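Local coordinates for protein putative metal-dependent hydrolase (Bacillus subtilis, PDB 6KNS) that probably acts as a metal-dependent hydrolase, perhaps a tRNA 3'-processing endoribonuclease, with two zinc ions held in a metallo-beta-lactamase fold, at residues D34-D40 against L58-S64; S64-H70 against Y158-S162; P130-F135 against A146-D151; S172-L178 against I204-A210. Residue numbers count along the deposited sequence, not the author numbering.

Interaction 1 of 4, residues D34-D40 against L58-S64; sequences DYSLLVD and LDAVILS. With CA (calcium ion), chain F.
Residues 34-40 and 58-64 form neighbouring strands, 35-39 and 60-62, that run parallel, their axes 4.7 Å apart at closest approach and inclined by 26°. The register pairs Leu-37 with Ala-60, Leu-38 with Val-61 and Val-39 with Ile-62. The hydrogen-bond ladder is that of a parallel sheet: Leu-38 N to Ala-60 O (3.0 Å), Ile-62 N to Leu-38 O (2.8 Å) and Asp-40 N to Ile-62 O (2.7 Å), while Ser-36 O accepts from both Asp-59 N (3.0 Å) and Ala-60 N (3.3 Å). Asp-59 (chi1 m) passes OD2 to Ser-36 N at 2.8 Å and to a calcium ion at 2.6 Å; Asp-34 O, 2.8 Å from the calcium, and a water bonded to Ser-36 OG join it, and the carbonyl O of Lys-57 completes the protein ligands. Tyr-35 (chi1 t) lays a ring face over Asp-59 CB, a CH-pi contact 3.8 Å from the centroid. At the C-terminal end Asp-40 (chi1 m) accepts from Ser-64 N through OD1 (2.7 Å) and from Ser-64 OG through OD2 (2.8 Å). Val-39 CG2 meets Ile-62 CG2 at 3.7 Å on one face; on the other, Leu-38 CB packs 4.0 Å from Leu-58 CD1. The pair belongs to a beta-alpha-beta unit with helix 45-49 in the connection. Strands 27-32 and 94-98 flank it, and the Val-39 and Ile-62 face packs on strand 145-150 of the second sheet.

Interaction 2 of 4, residues S64-H70 against Y158-S162; sequences SHYHHDH and YTADS. With ZN (zinc ion), chain H; ZN (zinc ion), chain G.
Ser-64 opens the loop of the metallo-beta-lactamase HxHxDH motif, its CB 3.4 Å from Ala-160 CB in the segment 158-162, at the end of strand 155-158. Its OG (chi1 p) accepts from His-65 ND1 at 2.9 Å, a bond consistent with holding the imidazole so that NE2 faces the first zinc, 2.3 Å away. His-67 adds ND1 to this ion at 2.1 Å. Asp-69 and His-70 serve the second zinc, through Asp-69 OD2 at 2.5 Å and His-70 NE2 at 2.2 Å, and His-70 N bonds back to His-67 O (2.9 Å) as the chain turns. From the opposite segment Asp-161 (chi1 m) offers OD2 to both ions, 2.4 Å from the first and 2.2 Å from the second. His-140 and His-217 complete the two sites. Asp-40 receives hydrogen bonds from His-70 ND1 and from Tyr-158 OH, which lies 3.7 Å from His-70 CE1. With no direct hydrogen bond between the segments, metal coordination joins them: one bridging carboxylate oxygen couples the ions into a dinuclear centre, consistent with metal-dependent hydrolysis.

Interaction 3 of 4, residues P130-F135 against A146-D151; sequences PFTITF and AMRITD
Strands 131-135 and 146-150 run antiparallel, their axes 4.6 Å apart at closest approach with 156° between their directions. Thr-132 with Thr-150 and Thr-134 with Arg-148 are hydrogen-bonded pairs: Thr-132 N to Thr-150 O is 2.9 Å, Thr-150 N to Thr-132 O 3.0 Å, Thr-134 N to Arg-148 O 3.0 Å and Arg-148 N to Thr-134 O 2.8 Å. Between and beside them sit the non-hydrogen-bonded pairs Ile-133 with Ile-149 and Phe-135 with Met-147. The apolar face is a row of m chi1 rotamers. Two contacts run diagonally: Phe-131 CD1 rests 3.9 Å from Ile-149 CG2, and Ile-133 CG2 leans on Met-147 CB at 3.9 Å. Directly across the ladder, Phe-135 CE1 comes within 3.9 Å of Met-147 CG. This is a beta hairpin of the second sheet in the four-layered alpha-beta/beta-alpha fold, and its apolar ridge faces the first sheet, where Ile-62 lies among Ile-133, Phe-135 and Met-147. Across the other face, Thr-134 OG1 (chi1 p) lies 3.4 Å from Arg-148 CB, and a water fills the hollow beside them, 2.8 Å from both Thr-134 OG1 and Arg-148 O. The guanidinium of Arg-148 extends away from strand 131-135 to the carbonyls of Phe-171 and Glu-173.

Interaction 4 of 4, residues S172-L178 against I204-A210; sequences SENADLL and IAKEAGA
Leu-178, Ala-210 and Ala-208 lose the most surface here, where a turn and strand start meet the end of a helix. Leu-178, on strand 177-178, uses a t,p rotamer to place CD2 3.6 Å from Ile-204 CG2 and 4.0 Å from Ala-205 CB, filling the space beside the last helical turns, while its CB lies 4.0 Å from Ala-210 CB. Ala-210 also brings CA to 3.3 Å from Ala-175 O in a CA-H...O contact. The helix ends in a Schellman motif: Gly-209, at phi 60° and psi 46°, reverses the backbone so that Ala-210 N bonds Ala-205 O (2.9 Å) and Gly-209 N bonds Lys-206 O (3.1 Å). These elements belong to the beta-alpha-beta unit of strand 177-181, helix 198-208 and strand 212-216, in which the helix packs on the outer face of the second sheet. Ala-208 faces the type II turn from Ser-172 to Ala-175, closed by Ala-175 N to Ser-172 O (3.0 Å); Ala-208 CB sits 3.9 Å from Ser-172 CB, and Ala-208 O takes a nearly linear hydrogen bond from Asn-174 N at 3.0 Å. The small side chain of Ala-208 is consistent with the close approach, Glu-173 CA lying 4.5 Å from Ala-208 CA.

In the fold
Interaction 1 closes first, a short beta-alpha-beta loop in the N-terminal sheet. Ser-64, its last residue, also starts interaction 2, which closes an 87-residue loop and draws the two halves of the fold together at the zinc ions; Asp-40 of the first contact is bonded to His-70 and Tyr-158 of the second. Interaction 3 is a hairpin nested within that long loop: it packs against strands of interaction 1, and Met-147 O receives Tyr-158 N. Interaction 4 follows in series, closing a loop in the C-terminal half, and is joined to the hairpin by Arg-148 NH2 and Glu-173 O. None of the loops cross.

Interaction 1 of 4, residues D34-D40 against L58-S64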
# COMPACT_ATOMS: atom_id res chain seq x y z
N ASP A 34 -6.88 -25.71 -4.21
CA ASP A 34 -7.41 -24.70 -3.24
C ASP A 34 -6.35 -23.88 -2.50
O ASP A 34 -6.70 -22.97 -1.75
CB ASP A 34 -8.30 -25.37 -2.19
CG ASP A 34 -9.66 -25.74 -2.72
OD1 ASP A 34 -10.10 -25.10 -3.71
OD2 ASP A 34 -10.29 -26.67 -2.15
N TYR A 35 -5.07 -24.19 -2.71
CA TYR A 35 -3.98 -23.48 -2.05
C TYR A 35 -3.61 -22.20 -2.79
O TYR A 35 -3.49 -22.21 -4.03
CB TYR A 35 -2.75 -24.37 -1.92
CG TYR A 35 -1.78 -23.90 -0.87
CD1 TYR A 35 -0.65 -23.19 -1.23
CD2 TYR A 35 -2.00 -24.18 0.49
CE1 TYR A 35 0.25 -22.76 -0.30
CE2 TYR A 35 -1.08 -23.74 1.47
CZ TYR A 35 0.04 -23.02 1.04
OH TYR A 35 0.96 -22.57 1.90
N SER A 36 -3.42 -21.13 -2.00
CA SER A 36 -3.05 -19.81 -2.46
C SER A 36 -1.87 -19.26 -1.67
O SER A 36 -1.98 -19.10 -0.46
CB SER A 36 -4.22 -18.83 -2.27
OG SER A 36 -5.23 -19.11 -3.22
N LEU A 37 -0.79 -18.94 -2.39
CA LEU A 37 0.42 -18.36 -1.81
C LEU A 37 0.72 -17.00 -2.43
O LEU A 37 0.79 -16.89 -3.64
CB LEU A 37 1.62 -19.28 -2.09
CG LEU A 37 3.03 -18.84 -1.66
CD1 LEU A 37 3.07 -18.71 -0.14
CD2 LEU A 37 4.13 -19.82 -2.22
N LEU A 38 0.91 -15.99 -1.61
CA LEU A 38 1.27 -14.68 -2.08
C LEU A 38 2.76 -14.52 -1.87
O LEU A 38 3.25 -14.67 -0.75
CB LEU A 38 0.50 -13.57 -1.32
CG LEU A 38 0.90 -12.13 -1.72
CD1 LEU A 38 0.49 -11.75 -3.13
CD2 LEU A 38 0.41 -11.07 -0.73
N VAL A 39 3.47 -14.24 -2.95
CA VAL A 39 4.89 -14.02 -2.92
C VAL A 39 5.11 -12.51 -3.05
O VAL A 39 4.84 -11.92 -4.10
CB VAL A 39 5.59 -14.79 -4.05
CG1 VAL A 39 7.09 -14.43 -4.13
CG2 VAL A 39 5.40 -16.30 -3.86
N ASP A 40 5.59 -11.91 -1.96
CA ASP A 40 5.74 -10.46 -1.78
C ASP A 40 4.40 -9.76 -1.72
O ASP A 40 3.39 -10.26 -2.27
CB ASP A 40 6.74 -9.82 -2.80
CG ASP A 40 8.19 -10.21 -2.49
OD1 ASP A 40 8.44 -10.76 -1.39
OD2 ASP A 40 9.09 -10.00 -3.31
N LEU A 58 -6.62 -16.83 1.48
CA LEU A 58 -5.19 -16.79 1.29
C LEU A 58 -4.53 -17.71 2.33
O LEU A 58 -4.78 -17.57 3.52
CB LEU A 58 -4.75 -15.33 1.43
CG LEU A 58 -3.35 -14.92 1.00
CD1 LEU A 58 -3.18 -15.05 -0.54
CD2 LEU A 58 -3.14 -13.50 1.50
N ASP A 59 -3.74 -18.68 1.89
CA ASP A 59 -3.17 -19.67 2.80
C ASP A 59 -1.81 -19.27 3.37
O ASP A 59 -1.47 -19.69 4.47
CB ASP A 59 -3.00 -21.01 2.09
CG ASP A 59 -4.34 -21.58 1.60
OD1 ASP A 59 -5.01 -22.32 2.36
OD2 ASP A 59 -4.72 -21.27 0.47
N ALA A 60 -1.02 -18.52 2.62
CA ALA A 60 0.29 -18.14 3.14
C ALA A 60 0.86 -17.01 2.32
O ALA A 60 0.44 -16.79 1.20
CB ALA A 60 1.25 -19.36 3.13
N VAL A 61 1.78 -16.28 2.93
CA VAL A 61 2.53 -15.24 2.30
C VAL A 61 4.01 -15.58 2.50
O VAL A 61 4.37 -16.13 3.53
CB VAL A 61 2.24 -13.88 2.94
CG1 VAL A 61 3.10 -12.77 2.30
CG2 VAL A 61 0.74 -13.54 2.83
N ILE A 62 4.85 -15.24 1.52
CA ILE A 62 6.30 -15.32 1.68
C ILE A 62 6.92 -14.06 1.09
O ILE A 62 6.48 -13.59 0.02
CB ILE A 62 6.92 -16.61 1.06
CG1 ILE A 62 8.43 -16.65 1.27
CG2 ILE A 62 6.68 -16.67 -0.44
CD1 ILE A 62 8.98 -18.09 1.11
N LEU A 63 7.91 -13.54 1.81
CA LEU A 63 8.56 -12.27 1.54
C LEU A 63 10.04 -12.45 1.19
O LEU A 63 10.79 -13.05 1.94
CB LEU A 63 8.48 -11.41 2.79
CG LEU A 63 7.05 -11.12 3.25
CD1 LEU A 63 7.13 -10.25 4.52
CD2 LEU A 63 6.20 -10.42 2.13
N SER A 64 10.45 -11.96 0.01
CA SER A 64 11.84 -12.12 -0.43
C SER A 64 12.78 -11.24 0.41
O SER A 64 13.91 -11.64 0.70
CB SER A 64 12.00 -11.70 -1.89
OG SER A 64 11.53 -10.37 -2.07
CA CA F . -7.31 -21.41 0.47
O HOH W 1 -6.95 -20.26 -1.77

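Interaction 2 of 4, residues S64-H70 against Y158-S162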
# COMPACT_ATOMS: atom_id res chain seq x y z
N SER A 64 10.45 -11.96 0.01
CA SER A 64 11.84 -12.12 -0.43
C SER A 64 12.78 -11.24 0.41
O SER A 64 13.91 -11.64 0.70
CB SER A 64 12.00 -11.70 -1.89
OG SER A 64 11.53 -10.37 -2.07
N HIS A 65 12.31 -10.05 0.78
CA HIS A 65 13.08 -9.11 1.55
C HIS A 65 12.20 -7.97 2.06
O HIS A 65 11.01 -7.91 1.71
CB HIS A 65 14.28 -8.58 0.76
CG HIS A 65 13.96 -7.67 -0.40
ND1 HIS A 65 13.24 -8.07 -1.50
CD2 HIS A 65 14.40 -6.41 -0.67
CE1 HIS A 65 13.22 -7.08 -2.38
NE2 HIS A 65 13.91 -6.06 -1.90
N TYR A 66 12.76 -7.09 2.87
CA TYR A 66 11.95 -6.14 3.59
C TYR A 66 12.01 -4.69 3.10
O TYR A 66 11.63 -3.77 3.82
CB TYR A 66 12.32 -6.20 5.07
CG TYR A 66 12.10 -7.58 5.72
CD1 TYR A 66 10.82 -8.03 5.99
CD2 TYR A 66 13.15 -8.39 6.06
CE1 TYR A 66 10.58 -9.24 6.58
CE2 TYR A 66 12.92 -9.66 6.69
CZ TYR A 66 11.63 -10.06 6.92
OH TYR A 66 11.30 -11.25 7.54
N HIS A 67 12.38 -4.50 1.85
CA HIS A 67 12.25 -3.18 1.20
C HIS A 67 10.75 -2.85 1.09
O HIS A 67 9.93 -3.75 0.85
CB HIS A 67 12.89 -3.22 -0.20
CG HIS A 67 14.32 -2.82 -0.25
ND1 HIS A 67 15.14 -3.10 -1.33
CD2 HIS A 67 15.08 -2.08 0.61
CE1 HIS A 67 16.34 -2.58 -1.12
NE2 HIS A 67 16.33 -1.96 0.05
N HIS A 68 10.40 -1.56 1.24
CA HIS A 68 9.00 -1.08 1.24
C HIS A 68 8.16 -1.58 0.09
O HIS A 68 7.00 -1.98 0.25
CB HIS A 68 8.96 0.44 1.18
CG HIS A 68 9.60 1.10 2.34
ND1 HIS A 68 9.23 0.85 3.65
CD2 HIS A 68 10.61 2.01 2.38
CE1 HIS A 68 9.97 1.61 4.45
NE2 HIS A 68 10.82 2.31 3.70
N ASP A 69 8.74 -1.57 -1.10
CA ASP A 69 8.01 -2.03 -2.28
C ASP A 69 7.71 -3.54 -2.34
O ASP A 69 7.00 -3.99 -3.25
CB ASP A 69 8.68 -1.53 -3.57
CG ASP A 69 10.09 -2.06 -3.74
OD1 ASP A 69 10.84 -2.01 -2.76
OD2 ASP A 69 10.44 -2.50 -4.84
N HIS A 70 8.17 -4.29 -1.34
CA HIS A 70 7.82 -5.71 -1.21
C HIS A 70 6.99 -6.06 0.04
O HIS A 70 6.54 -7.20 0.17
CB HIS A 70 9.11 -6.55 -1.23
CG HIS A 70 9.84 -6.41 -2.53
ND1 HIS A 70 9.89 -7.41 -3.48
CD2 HIS A 70 10.47 -5.34 -3.06
CE1 HIS A 70 10.54 -6.95 -4.53
NE2 HIS A 70 10.93 -5.70 -4.30
N TYR A 158 11.79 -17.16 -9.15
CA TYR A 158 11.62 -15.73 -8.92
C TYR A 158 12.95 -15.21 -8.40
O TYR A 158 13.41 -15.67 -7.37
CB TYR A 158 10.54 -15.52 -7.85
CG TYR A 158 10.32 -14.13 -7.38
CD1 TYR A 158 10.19 -13.07 -8.28
CD2 TYR A 158 10.21 -13.84 -6.00
CE1 TYR A 158 9.93 -11.75 -7.83
CE2 TYR A 158 9.96 -12.54 -5.54
CZ TYR A 158 9.82 -11.51 -6.46
OH TYR A 158 9.57 -10.23 -6.02
N THR A 159 13.57 -14.28 -9.11
CA THR A 159 14.86 -13.74 -8.71
C THR A 159 14.76 -12.80 -7.50
O THR A 159 15.78 -12.43 -6.93
CB THR A 159 15.52 -12.89 -9.83
OG1 THR A 159 14.70 -11.74 -10.10
CG2 THR A 159 15.72 -13.69 -11.11
N ALA A 160 13.55 -12.39 -7.11
CA ALA A 160 13.42 -11.25 -6.23
C ALA A 160 14.31 -10.13 -6.82
O ALA A 160 14.41 -9.99 -8.06
CB ALA A 160 13.81 -11.61 -4.79
N ASP A 161 14.94 -9.34 -5.96
CA ASP A 161 15.80 -8.26 -6.40
C ASP A 161 17.23 -8.66 -6.32
O ASP A 161 17.67 -9.15 -5.28
CB ASP A 161 15.65 -7.07 -5.48
CG ASP A 161 14.31 -6.37 -5.63
OD1 ASP A 161 13.34 -6.89 -6.23
OD2 ASP A 161 14.30 -5.25 -5.14
N SER A 162 18.00 -8.39 -7.36
CA SER A 162 19.44 -8.69 -7.34
C SER A 162 20.16 -8.01 -8.48
O SER A 162 19.58 -7.77 -9.54
CB SER A 162 19.63 -10.20 -7.49
OG SER A 162 20.97 -10.59 -7.25
ZN ZN H . 14.78 -4.30 -3.03
ZN ZN G . 12.31 -4.18 -5.01

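Interaction 3 of 4, residues P130-F135 against A146-D151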
# COMPACT_ATOMS: atom_id res chain seq x y z
N PRO A 130 1.07 -27.60 -1.30
CA PRO A 130 1.63 -28.47 -2.34
C PRO A 130 2.92 -27.92 -2.97
O PRO A 130 3.48 -28.54 -3.85
CB PRO A 130 0.49 -28.57 -3.37
CG PRO A 130 -0.26 -27.25 -3.20
CD PRO A 130 -0.01 -26.74 -1.81
N PHE A 131 3.42 -26.79 -2.49
CA PHE A 131 4.67 -26.25 -3.03
C PHE A 131 5.88 -26.58 -2.15
O PHE A 131 5.75 -26.69 -0.93
CB PHE A 131 4.61 -24.74 -3.18
CG PHE A 131 3.51 -24.24 -4.08
CD1 PHE A 131 3.46 -24.59 -5.41
CD2 PHE A 131 2.55 -23.38 -3.59
CE1 PHE A 131 2.44 -24.11 -6.24
CE2 PHE A 131 1.53 -22.89 -4.41
CZ PHE A 131 1.48 -23.25 -5.73
N THR A 132 7.03 -26.73 -2.79
CA THR A 132 8.32 -26.84 -2.12
C THR A 132 9.14 -25.66 -2.65
O THR A 132 9.27 -25.50 -3.87
CB THR A 132 9.01 -28.19 -2.45
OG1 THR A 132 8.15 -29.27 -2.08
CG2 THR A 132 10.37 -28.33 -1.72
N ILE A 133 9.67 -24.85 -1.72
CA ILE A 133 10.42 -23.64 -2.04
C ILE A 133 11.86 -23.81 -1.56
O ILE A 133 12.10 -24.26 -0.44
CB ILE A 133 9.78 -22.38 -1.37
CG1 ILE A 133 8.28 -22.33 -1.66
CG2 ILE A 133 10.44 -21.08 -1.86
CD1 ILE A 133 7.60 -21.14 -1.04
N THR A 134 12.80 -23.45 -2.43
CA THR A 134 14.22 -23.36 -2.08
C THR A 134 14.70 -21.94 -2.43
O THR A 134 14.04 -21.24 -3.21
CB THR A 134 15.10 -24.42 -2.81
OG1 THR A 134 14.78 -24.43 -4.19
CG2 THR A 134 14.95 -25.88 -2.21
N PHE A 135 15.83 -21.53 -1.87
CA PHE A 135 16.23 -20.11 -1.80
C PHE A 135 17.65 -19.88 -2.29
O PHE A 135 18.48 -20.75 -2.13
CB PHE A 135 16.14 -19.63 -0.36
CG PHE A 135 14.78 -19.78 0.23
CD1 PHE A 135 13.80 -18.82 0.02
CD2 PHE A 135 14.43 -20.92 0.91
CE1 PHE A 135 12.51 -18.96 0.52
CE2 PHE A 135 13.15 -21.06 1.44
CZ PHE A 135 12.19 -20.09 1.22
N ALA A 146 16.13 -15.02 -3.48
CA ALA A 146 15.42 -15.52 -4.65
C ALA A 146 14.76 -16.82 -4.26
O ALA A 146 15.17 -17.43 -3.28
CB ALA A 146 16.35 -15.71 -5.82
N MET A 147 13.73 -17.23 -5.01
CA MET A 147 12.98 -18.43 -4.68
C MET A 147 12.76 -19.33 -5.88
O MET A 147 12.50 -18.85 -6.98
CB MET A 147 11.63 -18.07 -4.10
CG MET A 147 11.70 -17.20 -2.87
SD MET A 147 10.07 -16.58 -2.44
CE MET A 147 10.62 -15.24 -1.38
N ARG A 148 12.87 -20.63 -5.66
CA ARG A 148 12.55 -21.64 -6.66
C ARG A 148 11.34 -22.39 -6.12
O ARG A 148 11.42 -23.00 -5.04
CB ARG A 148 13.71 -22.59 -6.86
CG ARG A 148 13.33 -23.77 -7.75
CD ARG A 148 14.36 -24.90 -7.80
NE ARG A 148 15.16 -24.76 -8.99
CZ ARG A 148 15.11 -25.52 -10.08
NH1 ARG A 148 14.32 -26.56 -10.19
NH2 ARG A 148 15.89 -25.19 -11.08
N ILE A 149 10.22 -22.34 -6.85
CA ILE A 149 8.95 -22.87 -6.36
C ILE A 149 8.47 -23.98 -7.28
O ILE A 149 8.23 -23.76 -8.46
CB ILE A 149 7.89 -21.76 -6.23
CG1 ILE A 149 8.42 -20.65 -5.30
CG2 ILE A 149 6.61 -22.34 -5.66
CD1 ILE A 149 7.52 -19.43 -5.17
N THR A 150 8.35 -25.19 -6.73
CA THR A 150 7.86 -26.30 -7.51
C THR A 150 6.68 -26.97 -6.84
O THR A 150 6.50 -26.88 -5.64
CB THR A 150 8.97 -27.34 -7.80
OG1 THR A 150 8.44 -28.33 -8.70
CG2 THR A 150 9.53 -28.01 -6.51
N ASP A 151 5.84 -27.61 -7.65
CA ASP A 151 4.77 -28.46 -7.14
C ASP A 151 5.02 -29.91 -7.51
O ASP A 151 4.12 -30.73 -7.34
CB ASP A 151 3.40 -28.03 -7.70
CG ASP A 151 3.32 -28.12 -9.21
OD1 ASP A 151 4.27 -28.63 -9.87
OD2 ASP A 151 2.29 -27.68 -9.76
O HOH W 2 12.37 -25.62 -4.87

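Interaction 4 of 4, residues S172-L178 against I204-A210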
# COMPACT_ATOMS: atom_id res chain seq x y z
N SER A 172 18.42 -21.69 -11.18
CA SER A 172 17.24 -21.61 -12.05
C SER A 172 17.18 -22.74 -13.07
O SER A 172 16.31 -22.73 -13.94
CB SER A 172 17.23 -20.28 -12.82
OG SER A 172 17.40 -19.16 -11.95
N GLU A 173 18.09 -23.72 -12.97
CA GLU A 173 18.22 -24.76 -13.99
C GLU A 173 16.91 -25.47 -14.35
O GLU A 173 16.22 -26.05 -13.50
CB GLU A 173 19.28 -25.82 -13.60
CG GLU A 173 19.60 -26.73 -14.78
CD GLU A 173 20.86 -27.58 -14.59
OE1 GLU A 173 21.25 -27.85 -13.44
OE2 GLU A 173 21.43 -27.98 -15.62
N ASN A 174 16.59 -25.41 -15.63
CA ASN A 174 15.40 -26.03 -16.18
C ASN A 174 14.08 -25.50 -15.64
O ASN A 174 13.07 -26.15 -15.80
CB ASN A 174 15.48 -27.55 -16.06
CG ASN A 174 16.72 -28.12 -16.74
OD1 ASN A 174 17.33 -29.06 -16.24
ND2 ASN A 174 17.09 -27.54 -17.88
N ALA A 175 14.06 -24.32 -15.03
CA ALA A 175 12.77 -23.72 -14.60
C ALA A 175 11.86 -23.58 -15.82
O ALA A 175 12.30 -23.20 -16.91
CB ALA A 175 12.99 -22.37 -13.96
N ASP A 176 10.57 -23.87 -15.63
CA ASP A 176 9.59 -23.61 -16.70
C ASP A 176 9.41 -22.11 -16.95
O ASP A 176 9.27 -21.69 -18.10
CB ASP A 176 8.26 -24.28 -16.39
CG ASP A 176 8.41 -25.77 -16.21
OD1 ASP A 176 8.70 -26.46 -17.22
OD2 ASP A 176 8.31 -26.27 -15.06
N LEU A 177 9.42 -21.32 -15.88
CA LEU A 177 9.20 -19.86 -15.96
C LEU A 177 10.23 -19.24 -15.05
O LEU A 177 10.36 -19.62 -13.89
CB LEU A 177 7.79 -19.46 -15.50
CG LEU A 177 7.47 -17.96 -15.37
CD1 LEU A 177 7.52 -17.29 -16.70
CD2 LEU A 177 6.11 -17.73 -14.74
N LEU A 178 11.01 -18.32 -15.60
CA LEU A 178 11.90 -17.51 -14.82
C LEU A 178 11.29 -16.12 -14.76
O LEU A 178 11.21 -15.45 -15.79
CB LEU A 178 13.27 -17.40 -15.48
CG LEU A 178 14.27 -16.44 -14.83
CD1 LEU A 178 14.55 -16.83 -13.38
CD2 LEU A 178 15.57 -16.42 -15.63
N ILE A 204 20.50 -15.22 -17.85
CA ILE A 204 20.08 -16.24 -16.89
C ILE A 204 19.13 -17.24 -17.54
O ILE A 204 19.36 -18.45 -17.45
CB ILE A 204 19.45 -15.69 -15.61
CG1 ILE A 204 20.46 -14.85 -14.81
CG2 ILE A 204 19.01 -16.83 -14.76
CD1 ILE A 204 19.81 -13.86 -13.76
N ALA A 205 18.12 -16.74 -18.22
CA ALA A 205 17.15 -17.60 -18.90
C ALA A 205 17.91 -18.50 -19.90
O ALA A 205 17.64 -19.70 -20.02
CB ALA A 205 16.13 -16.75 -19.61
N LYS A 206 18.87 -17.91 -20.61
CA LYS A 206 19.60 -18.64 -21.65
C LYS A 206 20.41 -19.77 -21.05
O LYS A 206 20.20 -20.93 -21.39
CB LYS A 206 20.52 -17.72 -22.46
CG LYS A 206 21.47 -18.49 -23.38
CD LYS A 206 22.31 -17.56 -24.23
CE LYS A 206 23.12 -18.36 -25.24
NZ LYS A 206 24.30 -17.56 -25.61
N GLU A 207 21.31 -19.43 -20.14
CA GLU A 207 22.25 -20.42 -19.62
C GLU A 207 21.59 -21.44 -18.71
O GLU A 207 22.07 -22.56 -18.60
CB GLU A 207 23.43 -19.75 -18.94
CG GLU A 207 24.22 -18.94 -19.92
CD GLU A 207 25.57 -18.53 -19.41
OE1 GLU A 207 26.23 -19.37 -18.76
OE2 GLU A 207 25.98 -17.38 -19.68
N ALA A 208 20.46 -21.06 -18.10
CA ALA A 208 19.69 -22.00 -17.26
C ALA A 208 18.80 -22.92 -18.11
O ALA A 208 18.25 -23.89 -17.60
CB ALA A 208 18.85 -21.24 -16.27
N GLY A 209 18.62 -22.61 -19.38
CA GLY A 209 17.58 -23.28 -20.19
C GLY A 209 16.17 -23.06 -19.64
O GLY A 209 15.42 -23.99 -19.50
N ALA A 210 15.82 -21.84 -19.28
CA ALA A 210 14.47 -21.56 -18.80
C ALA A 210 13.45 -21.75 -19.93
O ALA A 210 13.73 -21.40 -21.07
CB ALA A 210 14.38 -20.16 -18.21